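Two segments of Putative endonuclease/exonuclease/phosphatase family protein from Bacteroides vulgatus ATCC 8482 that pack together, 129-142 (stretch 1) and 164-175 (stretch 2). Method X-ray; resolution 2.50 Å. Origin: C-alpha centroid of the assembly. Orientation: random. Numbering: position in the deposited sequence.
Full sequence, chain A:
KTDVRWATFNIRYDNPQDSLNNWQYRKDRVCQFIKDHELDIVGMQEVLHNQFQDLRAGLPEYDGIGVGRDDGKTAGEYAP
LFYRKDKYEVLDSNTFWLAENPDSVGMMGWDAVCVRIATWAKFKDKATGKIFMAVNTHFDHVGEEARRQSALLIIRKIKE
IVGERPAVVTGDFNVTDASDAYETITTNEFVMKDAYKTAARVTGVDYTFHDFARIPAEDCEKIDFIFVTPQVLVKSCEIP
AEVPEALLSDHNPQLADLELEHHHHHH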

# COMPACT_ATOMS: atom_id res chain seq x y z
N GLY A 129 -11.45 -20.75 0.33
CA GLY A 129 -12.65 -20.17 -0.25
C GLY A 129 -13.01 -18.83 0.37
O GLY A 129 -14.05 -18.26 0.06
N LYS A 130 -12.15 -18.33 1.24
CA LYS A 130 -12.40 -17.06 1.91
C LYS A 130 -12.30 -15.86 0.98
O LYS A 130 -11.34 -15.72 0.21
N ILE A 131 -13.30 -14.99 1.07
CA ILE A 131 -13.38 -13.77 0.27
C ILE A 131 -12.97 -12.57 1.11
O ILE A 131 -13.36 -12.45 2.27
N PHE A 132 -12.17 -11.70 0.52
CA PHE A 132 -11.73 -10.50 1.20
C PHE A 132 -11.34 -9.44 0.20
O PHE A 132 -11.27 -9.71 -0.99
N MSE A 133 -11.09 -8.24 0.68
CA MSE A 133 -10.73 -7.20 -0.25
C MSE A 133 -9.45 -6.49 0.14
O MSE A 133 -9.12 -6.34 1.31
N ALA A 134 -8.73 -6.07 -0.88
CA ALA A 134 -7.49 -5.35 -0.69
C ALA A 134 -7.60 -4.03 -1.42
O ALA A 134 -8.04 -3.98 -2.57
N VAL A 135 -7.20 -2.96 -0.74
CA VAL A 135 -7.22 -1.63 -1.33
C VAL A 135 -5.86 -1.01 -1.05
O VAL A 135 -5.41 -0.99 0.10
N ASN A 136 -5.21 -0.53 -2.10
CA ASN A 136 -3.89 0.08 -2.01
C ASN A 136 -3.97 1.48 -2.57
O ASN A 136 -4.49 1.68 -3.67
N THR A 137 -3.45 2.46 -1.85
CA THR A 137 -3.55 3.82 -2.33
C THR A 137 -2.33 4.69 -2.00
O THR A 137 -1.43 4.24 -1.29
N HIS A 138 -2.31 5.91 -2.53
CA HIS A 138 -1.23 6.89 -2.29
C HIS A 138 -1.87 8.27 -2.15
O HIS A 138 -2.36 8.82 -3.14
N PHE A 139 -1.88 8.83 -0.94
CA PHE A 139 -2.49 10.14 -0.67
C PHE A 139 -1.64 11.36 -1.05
O PHE A 139 -0.43 11.25 -1.27
N ASP A 140 -2.30 12.52 -1.11
CA ASP A 140 -1.64 13.79 -1.44
C ASP A 140 -0.96 14.34 -0.18
O ASP A 140 -1.54 14.32 0.90
N HIS A 141 0.27 14.84 -0.33
CA HIS A 141 1.00 15.38 0.80
C HIS A 141 0.61 16.82 1.13
O HIS A 141 0.74 17.27 2.27
N VAL A 142 0.11 17.54 0.13
CA VAL A 142 -0.30 18.93 0.33
C VAL A 142 -1.80 19.12 0.61
O VAL A 142 -2.18 19.85 1.52
N GLU A 164 -19.42 -5.94 4.52
CA GLU A 164 -18.83 -6.13 5.84
C GLU A 164 -17.83 -7.27 5.92
O GLU A 164 -17.44 -7.70 7.00
N ARG A 165 -17.41 -7.76 4.75
CA ARG A 165 -16.44 -8.84 4.68
C ARG A 165 -15.03 -8.24 4.86
O ARG A 165 -14.82 -7.05 4.61
N PRO A 166 -14.06 -9.07 5.30
CA PRO A 166 -12.68 -8.63 5.53
C PRO A 166 -12.10 -7.78 4.40
O PRO A 166 -12.23 -8.10 3.22
N ALA A 167 -11.45 -6.69 4.80
CA ALA A 167 -10.83 -5.75 3.87
C ALA A 167 -9.58 -5.16 4.50
O ALA A 167 -9.53 -4.91 5.70
N VAL A 168 -8.57 -4.94 3.68
CA VAL A 168 -7.33 -4.38 4.17
C VAL A 168 -6.90 -3.26 3.25
O VAL A 168 -6.84 -3.42 2.02
N VAL A 169 -6.62 -2.12 3.85
CA VAL A 169 -6.19 -0.94 3.12
C VAL A 169 -4.74 -0.65 3.46
O VAL A 169 -4.36 -0.58 4.63
N THR A 170 -3.93 -0.49 2.42
CA THR A 170 -2.53 -0.17 2.58
C THR A 170 -2.21 1.04 1.74
O THR A 170 -2.98 1.42 0.85
N GLY A 171 -1.06 1.65 2.01
CA GLY A 171 -0.64 2.79 1.24
C GLY A 171 0.19 3.81 1.97
O GLY A 171 0.48 3.67 3.16
N ASP A 172 0.59 4.83 1.23
CA ASP A 172 1.36 5.93 1.76
C ASP A 172 0.36 7.05 1.92
O ASP A 172 -0.25 7.50 0.95
N PHE A 173 0.20 7.52 3.15
CA PHE A 173 -0.75 8.59 3.38
C PHE A 173 -0.12 9.97 3.55
O PHE A 173 -0.84 10.97 3.67
N ASN A 174 1.20 10.03 3.54
CA ASN A 174 1.91 11.30 3.69
C ASN A 174 1.55 12.07 4.94
O ASN A 174 1.54 13.30 4.94
N VAL A 175 1.21 11.36 6.01
CA VAL A 175 0.88 12.01 7.27
C VAL A 175 1.15 11.04 8.40
O VAL A 175 1.35 9.84 8.18

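Strands 131-138 and 167-172 lie side by side and parallel. Backbone hydrogen bonds make up most of the polar pairing. Met133 N donates to Pro166 O (2.8 Å), and Met133 O accepts from Val168 N (2.8 Å). Val135 repeats the pattern: its N donates to Val168 O and its O accepts from Thr170 N, both at 2.8 Å. Thr137 N then donates to Thr170 O (2.9 Å), and Asp172 N reaches Thr137 O at 3.3 Å.

Side chains alternate between the two sheet faces. Met133 (a selenomethionine, chi1 t), Val135 (t) and Thr137 (t) share one face with Ala167 and Val169 (t). Here Val135 CB meets Val169 CG2 at 4.0 Å, and Met133 CB lies 4.2 Å from Ala167 CB. Gly171 has no side chain; a CB there would lie 2.1 Å from Thr137 O, a clash, and its backbone angles also call for glycine. Thr137 OG1 is satisfied elsewhere in the structure.

Ala134, Asn136 (t) and His138 (t) share the other face with Val168 (t), Thr170 (p) and Asp172 (t). Thr170 OG1 donates to Asn136 OD1 (2.9 Å). Water 1 donates to Thr170 OG1 (2.6 Å) and to Val135 O (3.1 Å), so it joins a side chain to the backbone. Asn136 ND2 and Asp172 OD2 find partners elsewhere. His138 ND1 makes a weak hydrogen bond to Asp172 O (3.4 Å), which also accepts from Phe139 N (2.8 Å).

Past the strands, Phe139 (m) points toward the second stretch. The edge of Phe173 (m) meets its face, with Phe139 CE2 3.9 Å from Phe173 CD2. Asn174 (m) also points in, and its ND2 donates a weak hydrogen bond to Phe139 O (2.7 Å). Asn174 N is held by Asp172 OD1 (2.9 Å). At the other end, Pro166 packs its CB against Phe132 CB (3.9 Å).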

# COMPACT_ATOMS: atom_id res chain seq x y z
CB LYS A 130 -11.43 -16.86 3.08
CG LYS A 130 -11.72 -15.62 3.90
CD LYS A 130 -13.07 -15.70 4.60
CE LYS A 130 -13.26 -14.50 5.52
NZ LYS A 130 -14.57 -14.49 6.25
CB ILE A 131 -14.81 -13.54 -0.29
CG1 ILE A 131 -15.06 -14.45 -1.48
CG2 ILE A 131 -14.99 -12.11 -0.71
CD1 ILE A 131 -15.28 -15.88 -1.10
CB PHE A 132 -10.55 -10.77 2.13
CG PHE A 132 -9.36 -11.39 1.46
CD1 PHE A 132 -9.31 -12.77 1.23
CD2 PHE A 132 -8.25 -10.61 1.12
CE1 PHE A 132 -8.17 -13.36 0.69
CE2 PHE A 132 -7.11 -11.20 0.58
CZ PHE A 132 -7.06 -12.58 0.36
CB MSE A 133 -11.86 -6.19 -0.35
CG MSE A 133 -11.58 -5.06 -1.30
SE MSE A 133 -12.98 -3.77 -1.22
CE MSE A 133 -12.89 -3.15 -3.04
CB ALA A 134 -6.32 -6.16 -1.24
CB VAL A 135 -8.34 -0.75 -0.74
CG1 VAL A 135 -8.32 0.64 -1.39
CG2 VAL A 135 -9.69 -1.40 -0.98
CB ASN A 136 -2.88 -0.72 -2.82
CG ASN A 136 -1.48 -0.22 -2.63
OD1 ASN A 136 -1.02 -0.06 -1.50
ND2 ASN A 136 -0.78 0.04 -3.74
CB THR A 137 -4.84 4.45 -1.77
OG1 THR A 137 -4.98 5.79 -2.27
CG2 THR A 137 -4.80 4.47 -0.26
CB HIS A 138 -0.24 6.92 -3.45
CG HIS A 138 1.04 7.63 -3.14
ND1 HIS A 138 1.23 8.34 -1.97
CD2 HIS A 138 2.21 7.71 -3.82
CE1 HIS A 138 2.46 8.82 -1.94
NE2 HIS A 138 3.08 8.45 -3.05
CB PHE A 139 -2.85 10.23 0.82
CG PHE A 139 -4.18 9.61 1.17
CD1 PHE A 139 -4.67 8.52 0.46
CD2 PHE A 139 -4.92 10.09 2.24
CE1 PHE A 139 -5.88 7.93 0.81
CE2 PHE A 139 -6.13 9.50 2.59
CZ PHE A 139 -6.61 8.42 1.88
CB ASP A 140 -2.67 14.80 -1.94
CG ASP A 140 -2.04 16.13 -2.36
OD1 ASP A 140 -2.79 17.10 -2.58
OD2 ASP A 140 -0.80 16.21 -2.48
CB HIS A 141 2.50 15.32 0.53
CG HIS A 141 2.90 15.96 -0.75
ND1 HIS A 141 3.76 17.05 -0.80
CD2 HIS A 141 2.56 15.69 -2.03
CE1 HIS A 141 3.92 17.41 -2.06
NE2 HIS A 141 3.20 16.61 -2.82
CB VAL A 142 0.09 19.81 -0.88
CG1 VAL A 142 -0.40 21.23 -0.66
CG2 VAL A 142 1.60 19.79 -1.06
CB GLU A 164 -19.94 -6.35 6.87
CG GLU A 164 -21.00 -7.32 6.42
CD GLU A 164 -22.03 -7.60 7.50
OE1 GLU A 164 -22.53 -6.63 8.11
OE2 GLU A 164 -22.34 -8.80 7.72
CB ARG A 165 -16.56 -9.56 3.33
CG ARG A 165 -17.81 -10.44 3.23
CD ARG A 165 -18.05 -10.97 1.82
NE ARG A 165 -18.54 -9.91 0.94
CZ ARG A 165 -18.81 -10.07 -0.35
NH1 ARG A 165 -18.63 -11.25 -0.95
NH2 ARG A 165 -19.28 -9.03 -1.04
CB PRO A 166 -11.93 -9.95 5.71
CG PRO A 166 -12.95 -10.83 6.30
CD PRO A 166 -14.17 -10.52 5.47
CB ALA A 167 -11.81 -4.64 3.53
CB VAL A 168 -6.23 -5.44 4.25
CG1 VAL A 168 -4.98 -4.84 4.84
CG2 VAL A 168 -6.72 -6.61 5.10
CB VAL A 169 -7.01 0.29 3.51
CG1 VAL A 169 -6.44 1.53 2.81
CG2 VAL A 169 -8.47 0.07 3.14
CB THR A 170 -1.62 -1.33 2.10
OG1 THR A 170 -1.90 -1.64 0.73
CG2 THR A 170 -1.82 -2.56 2.96
CB ASP A 172 2.44 6.35 0.77
CG ASP A 172 3.41 7.33 1.37
OD1 ASP A 172 2.96 8.26 2.08
OD2 ASP A 172 4.62 7.18 1.12
CB PHE A 173 -1.60 8.23 4.60
CG PHE A 173 -2.33 6.94 4.45
CD1 PHE A 173 -1.65 5.72 4.54
CD2 PHE A 173 -3.70 6.93 4.14
CE1 PHE A 173 -2.32 4.51 4.33
CE2 PHE A 173 -4.38 5.73 3.93
CZ PHE A 173 -3.68 4.51 4.02
CB ASN A 174 1.66 12.20 2.48
CG ASN A 174 2.49 11.80 1.29
OD1 ASN A 174 3.71 11.63 1.39
ND2 ASN A 174 1.84 11.69 0.14
CB VAL A 175 -0.60 12.48 7.33
CG1 VAL A 175 -0.79 13.70 6.45
CG2 VAL A 175 -1.53 11.36 6.88
O HOH W 1 -3.65 -3.51 0.35